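Local coordinates for protein cyanophycinase-like exopeptidase (actinobacterium SCGC AAA027-L06, PDB 6NQC) that probably hydrolyses peptide bonds as a serine exopeptidase of family S51, the family of cyanophycinase, at residues Asp123-Ala128 / Val164-Leu169; Arg185-Phe190 / Lys203-Leu208; Ile215-Val220 / Ala238-Leu243. All coordinates share one frame; numbering follows the deposited sequence.

Contact 1: residues Asp123-Ala128 / Val164-Leu169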
ATOM      1  N   ASP A 123      10.181   2.441   5.969  1.00 18.93           N
ATOM      2  CA  ASP A 123      10.315   1.484   7.061  1.00 18.31           C
ATOM      3  C   ASP A 123       8.915   1.003   7.447  1.00 17.23           C
ATOM      4  O   ASP A 123       8.104   1.796   7.937  1.00 14.40           O
ATOM      5  CB  ASP A 123      11.023   2.155   8.237  1.00 19.31           C
ATOM      6  CG  ASP A 123      11.123   1.265   9.472  1.00 23.52           C
ATOM      7  OD1 ASP A 123      10.585   0.143   9.493  1.00 21.83           O
ATOM      8  OD2 ASP A 123      11.741   1.737  10.424  1.00 24.98           O
ATOM      9  N   PRO A 124       8.577  -0.265   7.208  1.00 18.84           N
ATOM     10  CA  PRO A 124       7.228  -0.715   7.517  1.00 17.62           C
ATOM     11  C   PRO A 124       6.945  -0.724   9.002  1.00 15.89           C
ATOM     12  O   PRO A 124       5.803  -0.498   9.396  1.00 17.90           O
ATOM     13  CB  PRO A 124       7.185  -2.131   6.917  1.00 15.65           C
ATOM     14  CG  PRO A 124       8.580  -2.577   7.014  1.00 17.56           C
ATOM     15  CD  PRO A 124       9.448  -1.377   6.766  1.00 18.57           C
ATOM     16  N   HIS A 125       7.953  -0.947   9.845  1.00 19.55           N
ATOM     17  CA  HIS A 125       7.697  -0.926  11.279  1.00 19.71           C
ATOM     18  C   HIS A 125       7.346   0.480  11.737  1.00 20.92           C
ATOM     19  O   HIS A 125       6.408   0.659  12.533  1.00 17.10           O
ATOM     20  CB  HIS A 125       8.896  -1.492  12.019  1.00 18.38           C
ATOM     21  CG  HIS A 125       9.179  -2.903  11.630  1.00 18.51           C
ATOM     22  ND1 HIS A 125       8.454  -3.962  12.129  1.00 18.83           N
ATOM     23  CD2 HIS A 125      10.060  -3.430  10.741  1.00 24.10           C
ATOM     24  CE1 HIS A 125       8.905  -5.087  11.594  1.00 23.23           C
ATOM     25  NE2 HIS A 125       9.873  -4.794  10.745  1.00 23.93           N
ATOM     26  N   TYR A 126       8.055   1.488  11.225  1.00 18.55           N
ATOM     27  CA  TYR A 126       7.738   2.861  11.591  1.00 17.09           C
ATOM     28  C   TYR A 126       6.370   3.272  11.046  1.00 16.29           C
ATOM     29  O   TYR A 126       5.600   3.948  11.740  1.00 18.23           O
ATOM     30  CB  TYR A 126       8.836   3.803  11.101  1.00 15.77           C
ATOM     31  CG  TYR A 126       8.696   5.219  11.621  1.00 19.31           C
ATOM     32  CD1 TYR A 126       8.968   5.524  12.942  1.00 22.12           C
ATOM     33  CD2 TYR A 126       8.293   6.260  10.769  1.00 13.17           C
ATOM     34  CE1 TYR A 126       8.843   6.815  13.436  1.00 22.00           C
ATOM     35  CE2 TYR A 126       8.143   7.564  11.242  1.00 17.16           C
ATOM     36  CZ  TYR A 126       8.424   7.833  12.586  1.00 23.93           C
ATOM     37  OH  TYR A 126       8.288   9.114  13.086  1.00 23.72           O
ATOM     38  N   LEU A 127       6.060   2.882   9.798  1.00 15.26           N
ATOM     39  CA  LEU A 127       4.774   3.225   9.222  1.00 17.33           C
ATOM     40  C   LEU A 127       3.666   2.708  10.115  1.00 15.90           C
ATOM     41  O   LEU A 127       2.773   3.461  10.524  1.00 18.12           O
ATOM     42  CB  LEU A 127       4.641   2.646   7.814  1.00 17.97           C
ATOM     43  CG  LEU A 127       3.268   2.883   7.140  1.00 15.45           C
ATOM     44  CD1 LEU A 127       2.853   4.360   7.250  1.00 17.11           C
ATOM     45  CD2 LEU A 127       3.285   2.435   5.694  1.00 12.63           C
ATOM     46  N   ALA A 128       3.733   1.413  10.458  1.00 19.34           N
ATOM     47  CA  ALA A 128       2.719   0.790  11.288  1.00 12.26           C
ATOM     48  C   ALA A 128       2.635   1.437  12.671  1.00 17.42           C
ATOM     49  O   ALA A 128       1.544   1.809  13.133  1.00 19.56           O
ATOM     50  CB  ALA A 128       3.028  -0.699  11.444  1.00 15.01           C
ATOM     51  N   VAL A 164       3.719  -7.508  10.599  1.00 16.91           N
ATOM     52  CA  VAL A 164       4.870  -7.098   9.796  1.00 12.78           C
ATOM     53  C   VAL A 164       6.088  -7.830  10.343  1.00 16.86           C
ATOM     54  O   VAL A 164       6.417  -7.652  11.521  1.00 15.59           O
ATOM     55  CB  VAL A 164       5.095  -5.580   9.832  1.00 15.55           C
ATOM     56  CG1 VAL A 164       6.310  -5.235   9.036  1.00 17.01           C
ATOM     57  CG2 VAL A 164       3.814  -4.840   9.310  1.00 20.09           C
ATOM     58  N   PRO A 165       6.796  -8.633   9.534  1.00 16.21           N
ATOM     59  CA  PRO A 165       7.919  -9.429  10.075  1.00 15.78           C
ATOM     60  C   PRO A 165       9.063  -8.539  10.514  1.00 18.02           C
ATOM     61  O   PRO A 165       9.372  -7.542   9.865  1.00 18.28           O
ATOM     62  CB  PRO A 165       8.359 -10.280   8.890  1.00 18.35           C
ATOM     63  CG  PRO A 165       7.905  -9.445   7.678  1.00 14.07           C
ATOM     64  CD  PRO A 165       6.638  -8.828   8.083  1.00 13.34           C
ATOM     65  N   ASN A 166       9.690  -8.915  11.617  1.00 16.92           N
ATOM     66  CA  ASN A 166      10.858  -8.206  12.141  1.00 23.47           C
ATOM     67  C   ASN A 166      12.081  -9.113  12.091  1.00 26.21           C
ATOM     68  O   ASN A 166      12.259  -9.979  12.968  1.00 19.62           O
ATOM     69  CB  ASN A 166      10.617  -7.703  13.564  1.00 23.78           C
ATOM     70  CG  ASN A 166      11.654  -6.671  13.999  1.00 31.97           C
ATOM     71  OD1 ASN A 166      12.812  -6.730  13.583  1.00 34.65           O
ATOM     72  ND2 ASN A 166      11.243  -5.732  14.841  1.00 31.13           N
ATOM     73  N   PHE A 167      12.955  -8.853  11.095  1.00 26.36           N
ATOM     74  CA  PHE A 167      14.161  -9.665  10.917  1.00 28.86           C
ATOM     75  C   PHE A 167      15.102  -9.564  12.102  1.00 33.14           C
ATOM     76  O   PHE A 167      15.854 -10.497  12.390  1.00 47.46           O
ATOM     77  CB  PHE A 167      15.015  -9.249   9.705  1.00 39.77           C
ATOM     78  CG  PHE A 167      14.248  -8.917   8.503  1.00 29.31           C
ATOM     79  CD1 PHE A 167      14.584  -7.812   7.743  1.00 36.07           C
ATOM     80  CD2 PHE A 167      13.182  -9.706   8.130  1.00 38.22           C
ATOM     81  CE1 PHE A 167      13.860  -7.495   6.635  1.00 35.77           C
ATOM     82  CE2 PHE A 167      12.445  -9.394   7.018  1.00 42.72           C
ATOM     83  CZ  PHE A 167      12.787  -8.294   6.259  1.00 44.51           C
ATOM     84  N   ARG A 168      15.145  -8.404  12.743  1.00 37.05           N
ATOM     85  CA  ARG A 168      16.089  -8.179  13.826  1.00 42.37           C
ATOM     86  C   ARG A 168      15.730  -8.970  15.068  1.00 41.84           C
ATOM     87  O   ARG A 168      16.559  -9.048  15.984  1.00 49.88           O
ATOM     88  CB  ARG A 168      16.157  -6.673  14.129  1.00 39.52           C
ATOM     89  CG  ARG A 168      17.141  -5.897  13.196  1.00 53.01           C
ATOM     90  CD  ARG A 168      16.485  -4.694  12.462  1.00 64.76           C
ATOM     91  NE  ARG A 168      15.529  -5.124  11.432  1.00 68.80           N
ATOM     92  CZ  ARG A 168      14.216  -4.852  11.437  1.00 62.56           C
ATOM     93  NH1 ARG A 168      13.657  -4.136  12.427  1.00 48.82           N
ATOM     94  NH2 ARG A 168      13.447  -5.324  10.446  1.00 41.97           N
ATOM     95  N   LEU A 169      14.535  -9.586  15.108  1.00 30.56           N
ATOM     96  CA  LEU A 169      14.050 -10.190  16.332  1.00 28.23           C
ATOM     97  C   LEU A 169      13.736 -11.657  16.090  1.00 29.00           C
ATOM     98  O   LEU A 169      14.639 -12.499  16.140  1.00 22.65           O
ATOM     99  CB  LEU A 169      12.830  -9.404  16.835  1.00 29.85           C
ATOM    100  CG  LEU A 169      13.029  -7.996  17.373  1.00 30.98           C
ATOM    101  CD1 LEU A 169      11.734  -7.557  18.049  1.00 24.16           C
ATOM    102  CD2 LEU A 169      14.221  -7.939  18.327  1.00 37.03           C
TER
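The imidazole of H125 reaches out from the first turn of helix 124-131 and settles between V164 and N166 of the loop that follows strand 163-164. V164 CG1 sits over one ring face, 4.0 Å from the ring centroid and 25° off its normal, a CH-pi contact; the same methyl also touches P124 CB at 3.9 Å. The opposite face is approached by the amide of N166, whose CB lies 3.7 Å from H125 CE1. H125 CG is turned anti to the carbonyl carbon, chi1 -60°, which swings the ring off the helix toward the loop. At the ring's edge P165 O lies 2.9 Å from H125 NE2, while on the other nitrogen ND1 is hydrogen-bonded to T175, so both ring nitrogens have a polar neighbour. The helix starts with an N-cap: D123 OD1 accepts weak bonds from the backbone N of H125 and of Y126. The loop folds through an Asx turn, in which N166 OD1 takes the backbone N-H of R168 at 3.0 Å, within a type I turn from N166 to L169. R168, bent at chi2 and chi3, folds its guanidinium back until NH2 is 3.6 Å from H125 NE2, which lies at the edge of the guanidinium, the two planes 69° apart. P124 also packs on A155 and M158 of helix 155-158.

Contact 2: residues Arg185-Phe190 / Lys203-Leu208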
ATOM      1  N   ARG A 185      -0.534 -11.677   3.204  1.00 11.67           N
ATOM      2  CA  ARG A 185       0.640 -10.857   3.477  1.00 14.87           C
ATOM      3  C   ARG A 185       1.545 -10.833   2.251  1.00 16.29           C
ATOM      4  O   ARG A 185       1.659 -11.824   1.523  1.00 14.19           O
ATOM      5  CB  ARG A 185       1.392 -11.389   4.675  1.00 12.06           C
ATOM      6  CG  ARG A 185       2.701 -10.651   4.956  1.00 13.49           C
ATOM      7  CD  ARG A 185       3.253 -11.116   6.322  1.00 15.22           C
ATOM      8  NE  ARG A 185       3.878 -12.439   6.338  1.00 12.68           N
ATOM      9  CZ  ARG A 185       5.133 -12.715   5.989  1.00 15.58           C
ATOM     10  NH1 ARG A 185       5.943 -11.780   5.498  1.00 18.25           N
ATOM     11  NH2 ARG A 185       5.557 -13.955   6.076  1.00 17.65           N
ATOM     12  N   VAL A 186       2.246  -9.711   2.081  1.00 15.97           N
ATOM     13  CA  VAL A 186       3.022  -9.406   0.890  1.00 14.79           C
ATOM     14  C   VAL A 186       4.502  -9.284   1.239  1.00 11.57           C
ATOM     15  O   VAL A 186       4.883  -8.543   2.158  1.00 14.75           O
ATOM     16  CB  VAL A 186       2.559  -8.077   0.245  1.00 15.09           C
ATOM     17  CG1 VAL A 186       3.573  -7.586  -0.811  1.00 18.05           C
ATOM     18  CG2 VAL A 186       1.159  -8.227  -0.291  1.00 16.39           C
ATOM     19  N   ILE A 187       5.342  -9.921   0.430  1.00 10.99           N
ATOM     20  CA  ILE A 187       6.767  -9.652   0.382  1.00 13.47           C
ATOM     21  C   ILE A 187       7.026  -8.814  -0.881  1.00 16.00           C
ATOM     22  O   ILE A 187       6.834  -9.334  -1.990  1.00 16.52           O
ATOM     23  CB  ILE A 187       7.589 -10.943   0.371  1.00 11.78           C
ATOM     24  CG1 ILE A 187       7.274 -11.722   1.644  1.00 17.11           C
ATOM     25  CG2 ILE A 187       9.051 -10.598   0.319  1.00 15.34           C
ATOM     26  CD1 ILE A 187       7.777 -13.151   1.655  1.00 17.79           C
ATOM     27  N   PRO A 188       7.414  -7.554  -0.745  1.00 17.59           N
ATOM     28  CA  PRO A 188       7.651  -6.707  -1.923  1.00 17.53           C
ATOM     29  C   PRO A 188       9.054  -6.925  -2.464  1.00 17.22           C
ATOM     30  O   PRO A 188       9.793  -7.719  -1.947  1.00 16.38           O
ATOM     31  CB  PRO A 188       7.495  -5.296  -1.370  1.00 17.64           C
ATOM     32  CG  PRO A 188       7.900  -5.406   0.104  1.00 18.31           C
ATOM     33  CD  PRO A 188       7.527  -6.814   0.530  1.00 17.87           C
ATOM     34  N   HIS A 189       9.405  -6.169  -3.524  1.00 19.47           N
ATOM     35  CA  HIS A 189      10.758  -6.225  -4.087  1.00 22.85           C
ATOM     36  C   HIS A 189      11.177  -7.688  -4.233  1.00 18.39           C
ATOM     37  O   HIS A 189      12.329  -8.038  -3.907  1.00 17.97           O
ATOM     38  CB  HIS A 189      11.789  -5.523  -3.193  1.00 18.07           C
ATOM     39  CG  HIS A 189      11.576  -4.046  -3.038  1.00 19.27           C
ATOM     40  ND1 HIS A 189      12.019  -3.123  -3.956  1.00 25.43           N
ATOM     41  CD2 HIS A 189      11.030  -3.335  -2.033  1.00 20.88           C
ATOM     42  CE1 HIS A 189      11.704  -1.908  -3.543  1.00 21.05           C
ATOM     43  NE2 HIS A 189      11.089  -2.013  -2.380  1.00 22.75           N
ATOM     44  N   PHE A 190      10.249  -8.567  -4.624  1.00 21.91           N
ATOM     45  CA  PHE A 190      10.478  -9.987  -4.381  1.00 16.10           C
ATOM     46  C   PHE A 190      11.701 -10.524  -5.123  1.00 20.52           C
ATOM     47  O   PHE A 190      12.398 -11.417  -4.621  1.00 20.15           O
ATOM     48  CB  PHE A 190       9.285 -10.803  -4.806  1.00 16.41           C
ATOM     49  CG  PHE A 190       9.343 -12.239  -4.357  1.00 20.65           C
ATOM     50  CD1 PHE A 190       9.173 -12.576  -3.031  1.00 19.33           C
ATOM     51  CD2 PHE A 190       9.543 -13.241  -5.265  1.00 21.82           C
ATOM     52  CE1 PHE A 190       9.210 -13.879  -2.638  1.00 19.68           C
ATOM     53  CE2 PHE A 190       9.562 -14.579  -4.851  1.00 21.42           C
ATOM     54  CZ  PHE A 190       9.412 -14.872  -3.556  1.00 20.10           C
ATOM     55  N   LYS A 203      14.204 -16.404   6.589  1.00 24.15           N
ATOM     56  CA  LYS A 203      13.301 -17.410   7.137  1.00 29.63           C
ATOM     57  C   LYS A 203      12.120 -16.758   7.836  1.00 21.31           C
ATOM     58  O   LYS A 203      10.986 -17.277   7.777  1.00 19.93           O
ATOM     59  CB  LYS A 203      14.038 -18.335   8.115  1.00 25.14           C
ATOM     60  CG  LYS A 203      15.050 -19.275   7.441  1.00 38.37           C
ATOM     61  CD  LYS A 203      15.951 -20.019   8.441  1.00 55.25           C
ATOM     62  CE  LYS A 203      17.198 -20.611   7.754  1.00 55.84           C
ATOM     63  NZ  LYS A 203      18.497 -20.048   8.302  1.00 45.73           N
ATOM     64  N   ILE A 204      12.379 -15.637   8.531  1.00 19.88           N
ATOM     65  CA  ILE A 204      11.316 -14.867   9.170  1.00 14.58           C
ATOM     66  C   ILE A 204      10.403 -14.244   8.106  1.00 17.57           C
ATOM     67  O   ILE A 204       9.176 -14.351   8.167  1.00 19.17           O
ATOM     68  CB  ILE A 204      11.946 -13.806  10.084  1.00 21.48           C
ATOM     69  CG1 ILE A 204      12.678 -14.464  11.275  1.00 20.44           C
ATOM     70  CG2 ILE A 204      10.902 -12.807  10.612  1.00 15.59           C
ATOM     71  CD1 ILE A 204      13.565 -13.539  12.105  1.00 24.28           C
ATOM     72  N   LEU A 205      11.000 -13.558   7.130  1.00 19.90           N
ATOM     73  CA  LEU A 205      10.249 -12.930   6.056  1.00 18.11           C
ATOM     74  C   LEU A 205       9.338 -13.929   5.359  1.00 17.86           C
ATOM     75  O   LEU A 205       8.212 -13.586   4.964  1.00 16.45           O
ATOM     76  CB  LEU A 205      11.219 -12.303   5.056  1.00 18.97           C
ATOM     77  CG  LEU A 205      10.698 -11.435   3.930  1.00 20.52           C
ATOM     78  CD1 LEU A 205       9.668 -10.444   4.388  1.00 21.60           C
ATOM     79  CD2 LEU A 205      11.888 -10.634   3.329  1.00 31.31           C
ATOM     80  N   LEU A 206       9.778 -15.175   5.240  1.00 18.04           N
ATOM     81  CA  LEU A 206       9.007 -16.178   4.507  1.00 15.69           C
ATOM     82  C   LEU A 206       8.009 -16.951   5.354  1.00 20.39           C
ATOM     83  O   LEU A 206       7.251 -17.747   4.797  1.00 17.16           O
ATOM     84  CB  LEU A 206       9.956 -17.160   3.817  1.00 18.53           C
ATOM     85  CG  LEU A 206      10.665 -16.579   2.589  1.00 18.83           C
ATOM     86  CD1 LEU A 206      11.778 -17.484   2.094  1.00 28.08           C
ATOM     87  CD2 LEU A 206       9.607 -16.324   1.509  1.00 20.31           C
ATOM     88  N   ASP A 207       7.975 -16.752   6.674  1.00 19.55           N
ATOM     89  CA  ASP A 207       7.175 -17.681   7.495  1.00 19.64           C
ATOM     90  C   ASP A 207       6.922 -17.057   8.857  1.00 20.01           C
ATOM     91  O   ASP A 207       7.767 -17.157   9.753  1.00 18.37           O
ATOM     92  CB  ASP A 207       7.891 -19.032   7.620  1.00 21.55           C
ATOM     93  CG  ASP A 207       7.187 -20.002   8.513  1.00 35.44           C
ATOM     94  OD1 ASP A 207       5.975 -19.796   8.790  1.00 34.36           O
ATOM     95  OD2 ASP A 207       7.863 -20.967   8.939  1.00 41.10           O
ATOM     96  N   LEU A 208       5.742 -16.445   9.000  1.00 16.84           N
ATOM     97  CA  LEU A 208       5.259 -15.938  10.263  1.00 16.70           C
ATOM     98  C   LEU A 208       4.141 -16.817  10.780  1.00 21.58           C
ATOM     99  O   LEU A 208       3.332 -17.341   9.989  1.00 19.87           O
ATOM    100  CB  LEU A 208       4.737 -14.499  10.177  1.00 16.20           C
ATOM    101  CG  LEU A 208       5.788 -13.458   9.759  1.00 19.37           C
ATOM    102  CD1 LEU A 208       5.088 -12.063   9.649  1.00 22.05           C
ATOM    103  CD2 LEU A 208       6.924 -13.351  10.746  1.00 17.06           C
TER
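R185 puts the end of its guanidinium against the carbonyl of L205, NH1 and NH2 both donating to the single atom L205 O. R185 NH1 and R185 NH2 each lie 2.9 Å from L205 O, and the oxygen stays within 2° of the guanidinium plane. Seen from the carbonyl the two bonds differ: NH1 is tilted 17° from its plane, whereas NH2 comes from above it. The chain is extended at chi1 and chi2 and bends at chi3 (76°), turning the group toward the carbonyl of L205. D211 adds a salt bridge at NE, so carbonyl and carboxylate together fix the rotation of the guanidinium. The contact belongs to a beta-alpha-beta unit, in which helix 199-205 connects the parallel neighbours 184-187 and 213-217; here the first strand meets the helix and the chain leaving it. Van der Waals contact covers one guanidinium face: L208 crosses R185 at about a right angle and lays CD1 over it, 3.5 Å from R185 NE. Apolar packing is left to I187, which extends CG1 and CD1 between two leucines: its CG1 is 3.9 Å from L205 CD1, and its CD1 is 3.7 Å from L206 CD2.

Contact 3: residues Ile215-Val220 / Ala238-Leu243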
ATOM      1  N   ILE A 215       2.244 -13.972  -0.351  1.00 15.93           N
ATOM      2  CA  ILE A 215       2.543 -13.738  -1.757  1.00 16.03           C
ATOM      3  C   ILE A 215       3.768 -12.862  -1.858  1.00 14.58           C
ATOM      4  O   ILE A 215       4.062 -12.047  -0.966  1.00 16.03           O
ATOM      5  CB  ILE A 215       1.378 -13.072  -2.530  1.00 17.52           C
ATOM      6  CG1 ILE A 215       1.104 -11.650  -2.042  1.00 16.03           C
ATOM      7  CG2 ILE A 215       0.151 -13.931  -2.350  1.00 14.22           C
ATOM      8  CD1 ILE A 215       0.060 -10.897  -2.887  1.00 18.97           C
ATOM      9  N   GLY A 216       4.459 -12.993  -2.979  1.00 14.67           N
ATOM     10  CA  GLY A 216       5.548 -12.105  -3.324  1.00 16.47           C
ATOM     11  C   GLY A 216       5.174 -11.291  -4.546  1.00 19.51           C
ATOM     12  O   GLY A 216       4.550 -11.806  -5.479  1.00 18.47           O
ATOM     13  N   ILE A 217       5.561 -10.022  -4.535  1.00 15.32           N
ATOM     14  CA  ILE A 217       5.316  -9.111  -5.655  1.00 14.51           C
ATOM     15  C   ILE A 217       6.669  -8.571  -6.090  1.00 15.79           C
ATOM     16  O   ILE A 217       7.383  -7.952  -5.290  1.00 15.47           O
ATOM     17  CB  ILE A 217       4.353  -7.980  -5.270  1.00 16.40           C
ATOM     18  CG1 ILE A 217       3.016  -8.593  -4.793  1.00 18.03           C
ATOM     19  CG2 ILE A 217       4.103  -7.055  -6.473  1.00 14.24           C
ATOM     20  CD1 ILE A 217       1.996  -7.529  -4.317  1.00 16.29           C
ATOM     21  N   ASP A 218       7.029  -8.840  -7.347  1.00 16.00           N
ATOM     22  CA  ASP A 218       8.266  -8.341  -7.919  1.00 21.88           C
ATOM     23  C   ASP A 218       8.276  -6.810  -8.012  1.00 19.89           C
ATOM     24  O   ASP A 218       7.237  -6.134  -7.954  1.00 15.92           O
ATOM     25  CB  ASP A 218       8.487  -8.872  -9.345  1.00 17.60           C
ATOM     26  CG  ASP A 218       8.900 -10.329  -9.383  1.00 24.85           C
ATOM     27  OD1 ASP A 218       9.285 -10.847  -8.330  1.00 22.75           O
ATOM     28  OD2 ASP A 218       8.822 -10.949 -10.455  1.00 24.48           O
ATOM     29  N   GLU A 219       9.477  -6.266  -8.225  1.00 20.29           N
ATOM     30  CA  GLU A 219       9.607  -4.845  -8.506  1.00 23.24           C
ATOM     31  C   GLU A 219       8.771  -4.444  -9.724  1.00 18.70           C
ATOM     32  O   GLU A 219       8.529  -5.238 -10.653  1.00 18.86           O
ATOM     33  CB  GLU A 219      11.080  -4.499  -8.705  1.00 27.02           C
ATOM     34  CG  GLU A 219      11.863  -4.690  -7.403  1.00 19.03           C
ATOM     35  CD  GLU A 219      13.200  -4.010  -7.368  1.00 34.45           C
ATOM     36  OE1 GLU A 219      13.858  -3.937  -8.420  1.00 29.73           O
ATOM     37  OE2 GLU A 219      13.575  -3.572  -6.279  1.00 32.16           O
ATOM     38  N   VAL A 220       8.238  -3.230  -9.637  1.00 16.55           N
ATOM     39  CA  VAL A 220       7.425  -2.597 -10.669  1.00 20.55           C
ATOM     40  C   VAL A 220       6.287  -3.499 -11.100  1.00 23.09           C
ATOM     41  O   VAL A 220       5.910  -3.537 -12.268  1.00 17.71           O
ATOM     42  CB  VAL A 220       8.330  -2.207 -11.863  1.00 22.69           C
ATOM     43  CG1 VAL A 220       7.595  -1.236 -12.781  1.00 22.48           C
ATOM     44  CG2 VAL A 220       9.616  -1.618 -11.364  1.00 25.72           C
ATOM     45  N   ALA A 238       6.447  -7.389 -14.011  1.00 26.81           N
ATOM     46  CA  ALA A 238       6.942  -8.724 -13.704  1.00 22.44           C
ATOM     47  C   ALA A 238       5.892  -9.623 -13.045  1.00 22.07           C
ATOM     48  O   ALA A 238       4.735  -9.636 -13.469  1.00 22.16           O
ATOM     49  CB  ALA A 238       8.211  -8.622 -12.841  1.00 20.74           C
ATOM     50  N   LYS A 239       6.287 -10.404 -12.042  1.00 15.34           N
ATOM     51  CA  LYS A 239       5.422 -11.464 -11.548  1.00 20.91           C
ATOM     52  C   LYS A 239       4.961 -11.261 -10.108  1.00 21.71           C
ATOM     53  O   LYS A 239       5.576 -10.562  -9.303  1.00 20.33           O
ATOM     54  CB  LYS A 239       6.113 -12.828 -11.659  1.00 21.11           C
ATOM     55  CG  LYS A 239       6.747 -13.102 -13.021  1.00 28.01           C
ATOM     56  CD  LYS A 239       7.370 -14.510 -13.048  1.00 38.00           C
ATOM     57  CE  LYS A 239       8.334 -14.705 -14.226  1.00 52.75           C
ATOM     58  NZ  LYS A 239       9.687 -15.165 -13.760  1.00 61.30           N
ATOM     59  N   VAL A 240       3.837 -11.889  -9.825  1.00 19.48           N
ATOM     60  CA  VAL A 240       3.347 -12.116  -8.475  1.00 16.28           C
ATOM     61  C   VAL A 240       3.502 -13.602  -8.198  1.00 18.34           C
ATOM     62  O   VAL A 240       3.068 -14.442  -9.002  1.00 24.90           O
ATOM     63  CB  VAL A 240       1.880 -11.701  -8.321  1.00 16.34           C
ATOM     64  CG1 VAL A 240       1.333 -12.176  -6.980  1.00 16.38           C
ATOM     65  CG2 VAL A 240       1.749 -10.209  -8.476  1.00 18.89           C
ATOM     66  N   HIS A 241       4.072 -13.923  -7.052  1.00 17.59           N
ATOM     67  CA  HIS A 241       4.355 -15.290  -6.652  1.00 18.91           C
ATOM     68  C   HIS A 241       3.452 -15.703  -5.506  1.00 17.39           C
ATOM     69  O   HIS A 241       3.410 -15.042  -4.459  1.00 18.57           O
ATOM     70  CB  HIS A 241       5.822 -15.402  -6.257  1.00 20.50           C
ATOM     71  CG  HIS A 241       6.737 -14.766  -7.240  1.00 26.01           C
ATOM     72  ND1 HIS A 241       7.423 -15.490  -8.194  1.00 22.00           N
ATOM     73  CD2 HIS A 241       7.056 -13.466  -7.451  1.00 21.92           C
ATOM     74  CE1 HIS A 241       8.139 -14.670  -8.938  1.00 27.93           C
ATOM     75  NE2 HIS A 241       7.938 -13.437  -8.507  1.00 27.07           N
ATOM     76  N   ILE A 242       2.702 -16.776  -5.726  1.00 19.78           N
ATOM     77  CA  ILE A 242       1.930 -17.390  -4.646  1.00 20.09           C
ATOM     78  C   ILE A 242       2.856 -18.324  -3.889  1.00 19.01           C
ATOM     79  O   ILE A 242       3.342 -19.308  -4.441  1.00 17.64           O
ATOM     80  CB  ILE A 242       0.712 -18.135  -5.197  1.00 18.58           C
ATOM     81  CG1 ILE A 242      -0.052 -17.240  -6.161  1.00 18.61           C
ATOM     82  CG2 ILE A 242      -0.179 -18.627  -4.056  1.00 17.97           C
ATOM     83  CD1 ILE A 242      -0.280 -15.804  -5.646  1.00 22.94           C
ATOM     84  N   LEU A 243       3.091 -18.036  -2.608  1.00 14.51           N
ATOM     85  CA  LEU A 243       4.136 -18.747  -1.873  1.00 19.77           C
ATOM     86  C   LEU A 243       3.618 -19.744  -0.850  1.00 25.57           C
ATOM     87  O   LEU A 243       4.205 -20.820  -0.707  1.00 18.57           O
ATOM     88  CB  LEU A 243       5.056 -17.750  -1.147  1.00 21.18           C
ATOM     89  CG  LEU A 243       5.717 -16.715  -2.056  1.00 16.28           C
ATOM     90  CD1 LEU A 243       6.504 -15.741  -1.251  1.00 17.60           C
ATOM     91  CD2 LEU A 243       6.609 -17.389  -3.080  1.00 23.32           C
TER
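Strands 215-217 and 240-243 run antiparallel at 163°, with G216 and H241 as the hydrogen-bonded pair and I215-I242 and I217-V240 as the non-hydrogen-bonded pairs flanking it. G216 N to H241 O and H241 N to G216 O are both 2.7 Å, and beyond the last bridge D218 N also bonds K239 O at 3.0 Å.

On one face of the sheet I215, I217, V240 and I242 form an apolar layer. I215 CG2 meets I242 CD1 at 3.8 Å, and I217 CG1 lies more loosely, 4.2 Å from V240 CG2. The other face, at G216, is different: with no side chain there, L243 CD1 lies over the backbone, 3.8 Å from G216 N, and the H241 ring swings along the strand toward D218. A chi1 of -47° keeps CG of H241 beside the backbone N and brings NE2 to the carboxylate. H241 NE2 donates to D218 OD1 at 2.9 Å, with a second, weak bond to OD2; the carboxylate and ring planes are 56° apart, and the donor comes from above the carboxylate plane. D218 OD2 also takes the backbone N-H of K239 at 3.0 Å, and A238 CB packs against the same carboxylate. The F190 ring meets that of H241 on this side.

The next residue, E219, points away from this pairing and hydrogen-bonds H189, an arrangement consistent with a Ser-His-Glu triad as in cyanophycinase. Gripped by both H241 and the K239 amide, the D218 carboxylate is probably favoured in its charged form, and it joins the loop that leads into E219 to strand 240-244.

Along the chain the three contacts follow in series, contact 1 closing before contact 2 opens and contact 2 before contact 3. Contacts 2 and 3 have centres about 11 Å apart and share the four-stranded mixed sheet, in which strand 184-187 lies beside 213-217 and that beside 240-244; I187 N to I215 O, 2.8 Å, is one of the bonds joining them. Contact 1 lies about 11 Å from contact 2, centre to centre, and meets it where P165 and F167 pack on L205, L208 and R185; contact 3 is about 20 Å from contact 1, again between centres. Contacts 2 and 3 bring H189 and E219 together, and with S154 these probably form the catalytic triad.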